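Local coordinates for protein putative malic enzyme ((S)-malate:NAD+ oxidoreductase (decarboxylating)) (Streptococcus pyogenes, PDB 2A9F) that probably catalyses the NAD-dependent oxidative decarboxylation of (S)-malate, using a divalent metal ion such as magnesium or manganese, at residues 115-120 against 145-150. Residues are numbered along the deposited sequence; the frame is centred on the assembly and turned at random.
Sequences KDTEEI and FEIEQR
Glu118 and Arg150 meet through bent chains: in Glu118 CG stands anti to the backbone N and a turn at chi2 brings CD back towards the other helix, although the CB bond itself points away from it, while bends at chi2 and chi3 fold the Arg150 chain, whose guanidinium ends beside that carboxylate. The resulting salt bridge rests on one nitrogen, NH2 of Arg150. OE2 of Glu118 accepts from it at 2.8 Å through its syn lone pair, with the N-H bent to 133°. A weak bond from the same NH2 to OE1 of Glu118 at 3.2 Å is straighter, 164°, so both carboxylate oxygens approach the one guanidinium nitrogen. The two planes are 13° apart, nearly coplanar, and the carboxylate sits at the edge of the guanidinium, in its plane. Two further acids extend the network: Glu146, one turn earlier, makes a long pair from OE1 to Arg150 NH1 at 3.6 Å, and Glu154 bridges to NE.

The two segments belong to helices 117-127 and 143-154 of the N-terminal malic enzyme domain, the connections of successive beta-alpha-beta units that join parallel strands 106-111 to 133-136 and 133-136 to 159-161. Thr117 and Ile147 mark their nearest approach, with CA atoms 6.3 Å apart. Here Thr117 sends its methyl CG2, anti to the backbone N, onto Ile147 CG1 at 3.7 Å; the same methyl lies close to the carboxylate of Glu146. On the buried side, Ile147 CD1 reaches both CG2 and CD1 of Ile120, each at 3.8 Å, and Ile121 and Ile139 also touch Ile147. The Ile147 side chain lies about 11 Å from the side chains of Glu137 and Asp138, which bind magnesium together with Asp163. At the start of helix 117-127, Asp116 is the N-cap, its OD2 accepting from Glu119 N at 3.1 Å.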
# COMPACT_ATOMS: atom_id res chain seq x y z
N LYS A 115 7.71 16.46 2.30
CA LYS A 115 7.32 17.44 1.30
C LYS A 115 8.50 17.67 0.38
O LYS A 115 8.47 18.51 -0.52
CB LYS A 115 6.92 18.75 1.97
CG LYS A 115 5.78 18.61 2.96
CD LYS A 115 5.29 19.98 3.36
CE LYS A 115 4.07 19.88 4.20
NZ LYS A 115 4.40 19.25 5.48
N ASP A 116 9.57 16.92 0.64
CA ASP A 116 10.79 17.00 -0.15
C ASP A 116 10.54 16.30 -1.49
O ASP A 116 10.41 15.08 -1.54
CB ASP A 116 11.93 16.31 0.63
CG ASP A 116 13.29 16.51 -0.02
OD1 ASP A 116 13.83 17.64 0.06
OD2 ASP A 116 13.80 15.53 -0.62
N THR A 117 10.47 17.07 -2.57
CA THR A 117 10.24 16.53 -3.90
C THR A 117 11.15 15.35 -4.20
O THR A 117 10.70 14.27 -4.56
CB THR A 117 10.49 17.59 -5.00
OG1 THR A 117 9.46 18.58 -4.94
CG2 THR A 117 10.49 16.96 -6.38
N GLU A 118 12.44 15.58 -4.04
CA GLU A 118 13.45 14.56 -4.31
C GLU A 118 13.14 13.21 -3.68
O GLU A 118 13.16 12.19 -4.37
CB GLU A 118 14.82 15.06 -3.84
CG GLU A 118 15.97 14.35 -4.49
CD GLU A 118 15.74 14.18 -5.97
OE1 GLU A 118 15.48 15.19 -6.66
OE2 GLU A 118 15.81 13.02 -6.44
N GLU A 119 12.84 13.18 -2.39
CA GLU A 119 12.56 11.90 -1.76
C GLU A 119 11.14 11.37 -1.98
O GLU A 119 10.85 10.22 -1.62
CB GLU A 119 12.88 11.95 -0.26
CG GLU A 119 12.03 12.87 0.57
CD GLU A 119 12.17 12.58 2.05
OE1 GLU A 119 11.85 11.44 2.46
OE2 GLU A 119 12.59 13.49 2.81
N ILE A 120 10.25 12.18 -2.54
CA ILE A 120 8.91 11.69 -2.81
C ILE A 120 9.01 10.84 -4.06
O ILE A 120 8.51 9.70 -4.09
CB ILE A 120 7.88 12.84 -3.05
CG1 ILE A 120 7.54 13.52 -1.73
CG2 ILE A 120 6.59 12.27 -3.67
CD1 ILE A 120 6.51 14.62 -1.85
N PHE A 145 4.28 19.17 -10.35
CA PHE A 145 4.57 19.03 -11.77
C PHE A 145 5.90 18.33 -12.02
O PHE A 145 6.03 17.56 -12.97
CB PHE A 145 4.57 20.40 -12.44
CG PHE A 145 3.25 21.11 -12.33
CD1 PHE A 145 2.12 20.61 -12.96
CD2 PHE A 145 3.13 22.26 -11.56
CE1 PHE A 145 0.88 21.24 -12.83
CE2 PHE A 145 1.90 22.91 -11.42
CZ PHE A 145 0.78 22.40 -12.05
N GLU A 146 6.88 18.58 -11.16
CA GLU A 146 8.19 17.96 -11.31
C GLU A 146 8.14 16.49 -10.86
O GLU A 146 8.73 15.62 -11.49
CB GLU A 146 9.24 18.74 -10.51
CG GLU A 146 10.67 18.27 -10.74
CD GLU A 146 11.67 18.90 -9.78
OE1 GLU A 146 12.86 18.54 -9.85
OE2 GLU A 146 11.27 19.76 -8.96
N ILE A 147 7.43 16.24 -9.76
CA ILE A 147 7.29 14.88 -9.24
C ILE A 147 6.67 13.95 -10.29
O ILE A 147 7.12 12.82 -10.47
CB ILE A 147 6.39 14.85 -7.99
CG1 ILE A 147 7.09 15.56 -6.84
CG2 ILE A 147 6.04 13.41 -7.63
CD1 ILE A 147 6.29 15.57 -5.57
N GLU A 148 5.65 14.44 -10.99
CA GLU A 148 4.98 13.65 -12.00
C GLU A 148 5.85 13.38 -13.21
O GLU A 148 5.88 12.26 -13.73
CB GLU A 148 3.70 14.33 -12.46
CG GLU A 148 2.86 13.43 -13.34
CD GLU A 148 1.83 14.19 -14.16
OE1 GLU A 148 2.23 15.05 -14.97
OE2 GLU A 148 0.63 13.91 -14.00
N GLN A 149 6.56 14.41 -13.68
CA GLN A 149 7.41 14.26 -14.85
C GLN A 149 8.60 13.34 -14.61
O GLN A 149 8.95 12.52 -15.46
CB GLN A 149 7.89 15.64 -15.31
CG GLN A 149 6.73 16.58 -15.67
CD GLN A 149 5.76 15.97 -16.68
OE1 GLN A 149 6.08 15.83 -17.86
NE2 GLN A 149 4.57 15.60 -16.20
N ARG A 150 9.22 13.47 -13.45
CA ARG A 150 10.35 12.63 -13.11
C ARG A 150 9.85 11.19 -12.90
O ARG A 150 10.58 10.23 -13.14
CB ARG A 150 11.03 13.13 -11.83
CG ARG A 150 11.97 14.32 -12.02
CD ARG A 150 13.38 13.87 -12.39
NE ARG A 150 14.04 13.22 -11.25
CZ ARG A 150 14.39 13.86 -10.14
NH1 ARG A 150 14.17 15.16 -10.01
NH2 ARG A 150 14.95 13.18 -9.14